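Local coordinates for protein ornithine carbamoyltransferase (Giardia intestinalis, PDB 3GRF) that probably interconverts ornithine plus carbamoyl phosphate with citrulline plus phosphate, in the arginine degradation pathway, at residues T7-L11 and A121-N127. Residues are numbered along the deposited sequence; the frame is centred on the assembly and turned at random.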
loop_
_atom_site.group_PDB
_atom_site.type_symbol
_atom_site.label_atom_id
_atom_site.label_comp_id
_atom_site.label_asym_id
_atom_site.label_seq_id
_atom_site.Cartn_x
_atom_site.Cartn_y
_atom_site.Cartn_z
ATOM N N THR A 7 -15.297 22.235 7.955
ATOM C CA THR A 7 -14.204 21.322 8.234
ATOM C C THR A 7 -12.877 22.085 8.207
ATOM O O THR A 7 -12.595 22.841 7.268
ATOM C CB THR A 7 -14.221 20.170 7.228
ATOM O OG1 THR A 7 -15.491 19.518 7.314
ATOM C CG2 THR A 7 -13.134 19.163 7.529
ATOM N N ARG A 8 -12.054 21.905 9.237
ATOM C CA ARG A 8 -10.712 22.511 9.244
ATOM C C ARG A 8 -9.729 21.735 8.389
ATOM O O ARG A 8 -9.596 20.521 8.544
ATOM C CB ARG A 8 -10.152 22.663 10.673
ATOM C CG ARG A 8 -10.656 23.880 11.395
ATOM C CD ARG A 8 -9.523 24.862 11.650
ATOM N NE ARG A 8 -9.111 24.785 13.042
ATOM C CZ ARG A 8 -7.949 25.182 13.547
ATOM N NH1 ARG A 8 -6.984 25.724 12.808
ATOM N NH2 ARG A 8 -7.767 25.022 14.832
ATOM N N HIS A 9 -9.023 22.477 7.537
ATOM C CA HIS A 9 -8.002 21.993 6.632
ATOM C C HIS A 9 -6.635 22.506 7.099
ATOM O O HIS A 9 -6.543 23.169 8.136
ATOM C CB HIS A 9 -8.283 22.498 5.217
ATOM C CG HIS A 9 -9.549 21.820 4.630
ATOM N ND1 HIS A 9 -9.574 20.465 4.353
ATOM C CD2 HIS A 9 -10.774 22.294 4.298
ATOM C CE1 HIS A 9 -10.756 20.139 3.868
ATOM N NE2 HIS A 9 -11.504 21.232 3.826
ATOM N N LEU A 10 -5.593 22.229 6.336
ATOM C CA LEU A 10 -4.242 22.693 6.619
ATOM C C LEU A 10 -3.604 22.808 5.261
ATOM O O LEU A 10 -2.912 21.904 4.796
ATOM C CB LEU A 10 -3.449 21.682 7.507
ATOM C CG LEU A 10 -2.058 22.051 8.044
ATOM C CD1 LEU A 10 -2.157 23.101 9.143
ATOM C CD2 LEU A 10 -1.328 20.820 8.573
ATOM N N LEU A 11 -3.842 23.935 4.603
ATOM C CA LEU A 11 -3.323 24.186 3.281
ATOM C C LEU A 11 -2.006 24.976 3.358
ATOM O O LEU A 11 -1.187 24.920 2.440
ATOM C CB LEU A 11 -4.365 24.927 2.435
ATOM C CG LEU A 11 -5.767 24.336 2.123
ATOM C CD1 LEU A 11 -6.092 24.580 0.664
ATOM C CD2 LEU A 11 -5.954 22.845 2.419
ATOM N N ALA A 121 -14.436 18.582 0.276
ATOM C CA ALA A 121 -14.128 17.557 1.244
ATOM C C ALA A 121 -14.750 17.907 2.584
ATOM O O ALA A 121 -14.832 19.062 2.981
ATOM C CB ALA A 121 -12.633 17.379 1.358
ATOM N N SER A 122 -15.227 16.881 3.262
ATOM C CA SER A 122 -15.862 16.996 4.563
ATOM C C SER A 122 -15.074 16.232 5.666
ATOM O O SER A 122 -15.573 16.061 6.773
ATOM C CB SER A 122 -17.280 16.445 4.460
ATOM O OG SER A 122 -17.983 16.633 5.685
ATOM N N VAL A 123 -13.857 15.780 5.361
ATOM C CA VAL A 123 -12.876 15.314 6.361
ATOM C C VAL A 123 -11.700 16.287 6.255
ATOM O O VAL A 123 -11.552 16.947 5.247
ATOM C CB VAL A 123 -12.413 13.829 6.098
ATOM C CG1 VAL A 123 -13.564 12.846 6.282
ATOM C CG2 VAL A 123 -11.835 13.668 4.698
ATOM N N PRO A 124 -10.875 16.421 7.305
ATOM C CA PRO A 124 -9.696 17.303 7.118
ATOM C C PRO A 124 -8.757 16.995 5.916
ATOM O O PRO A 124 -8.322 15.866 5.737
ATOM C CB PRO A 124 -8.927 17.159 8.436
ATOM C CG PRO A 124 -9.879 16.606 9.418
ATOM C CD PRO A 124 -10.986 15.883 8.673
ATOM N N CYS A 125 -8.417 17.998 5.116
ATOM C CA CYS A 125 -7.389 17.811 4.063
ATOM C C CYS A 125 -6.111 18.666 4.337
ATOM O O CYS A 125 -6.154 19.818 4.799
ATOM C CB CYS A 125 -7.912 18.072 2.637
ATOM S SG CYS A 125 -9.423 17.234 2.159
ATOM N N ILE A 126 -4.978 18.042 4.086
ATOM C CA ILE A 126 -3.685 18.561 4.478
ATOM C C ILE A 126 -2.886 18.599 3.195
ATOM O O ILE A 126 -2.879 17.638 2.470
ATOM C CB ILE A 126 -3.004 17.666 5.516
ATOM C CG1 ILE A 126 -3.782 17.724 6.836
ATOM C CG2 ILE A 126 -1.553 18.126 5.740
ATOM C CD1 ILE A 126 -3.610 16.484 7.701
ATOM N N ASN A 127 -2.294 19.751 2.897
ATOM C CA ASN A 127 -1.430 19.921 1.751
ATOM C C ASN A 127 -0.065 19.293 2.101
ATOM O O ASN A 127 0.624 19.740 3.019
ATOM C CB ASN A 127 -1.339 21.427 1.447
ATOM C CG ASN A 127 -0.202 21.781 0.528
ATOM O OD1 ASN A 127 0.196 20.997 -0.310
ATOM N ND2 ASN A 127 0.292 22.997 0.650
#
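Leu-10 bridges Ile-126 in parallel fashion: its N donates to Cys-125 O (2.9 Å) and its O accepts from Asn-127 N (2.9 Å, nearly straight at 172°). Where continued parallel pairing would set Arg-8 O against Cys-125 N, those atoms are too far apart for a bond, and the His-9 imidazole accepts instead, ND1 receiving Cys-125 N at 2.8 Å with the donor tilted 16° from the ring plane. With its CG beside the backbone N (chi1 -69°), the ring swings toward strand 125-127, and Cys-125 SG lies obliquely to it, 3.6 Å from His-9 CE1. At the far end Asn-127 ND2 reaches back to Leu-11 O (3.0 Å), while its OD1 accepts from Leu-129 N, so both ends of the amide are held. Leu-10 CD2 meets Ile-126 CG2 at 3.9 Å, and Thr-7 lays CG2 against the Val-123–Pro-124 peptide. Segment 7-11, no regular strand itself, thus lies along strand 125-127, an edge strand, within this chain, of the parallel sheet in the carbamoyl-phosphate-binding domain; the strand's other edge pairs with strand 103-107. Helix 111-120 packs against His-9, Leu-11 and Cys-125; helices 303-322 and 135-151 both pack on Leu-10.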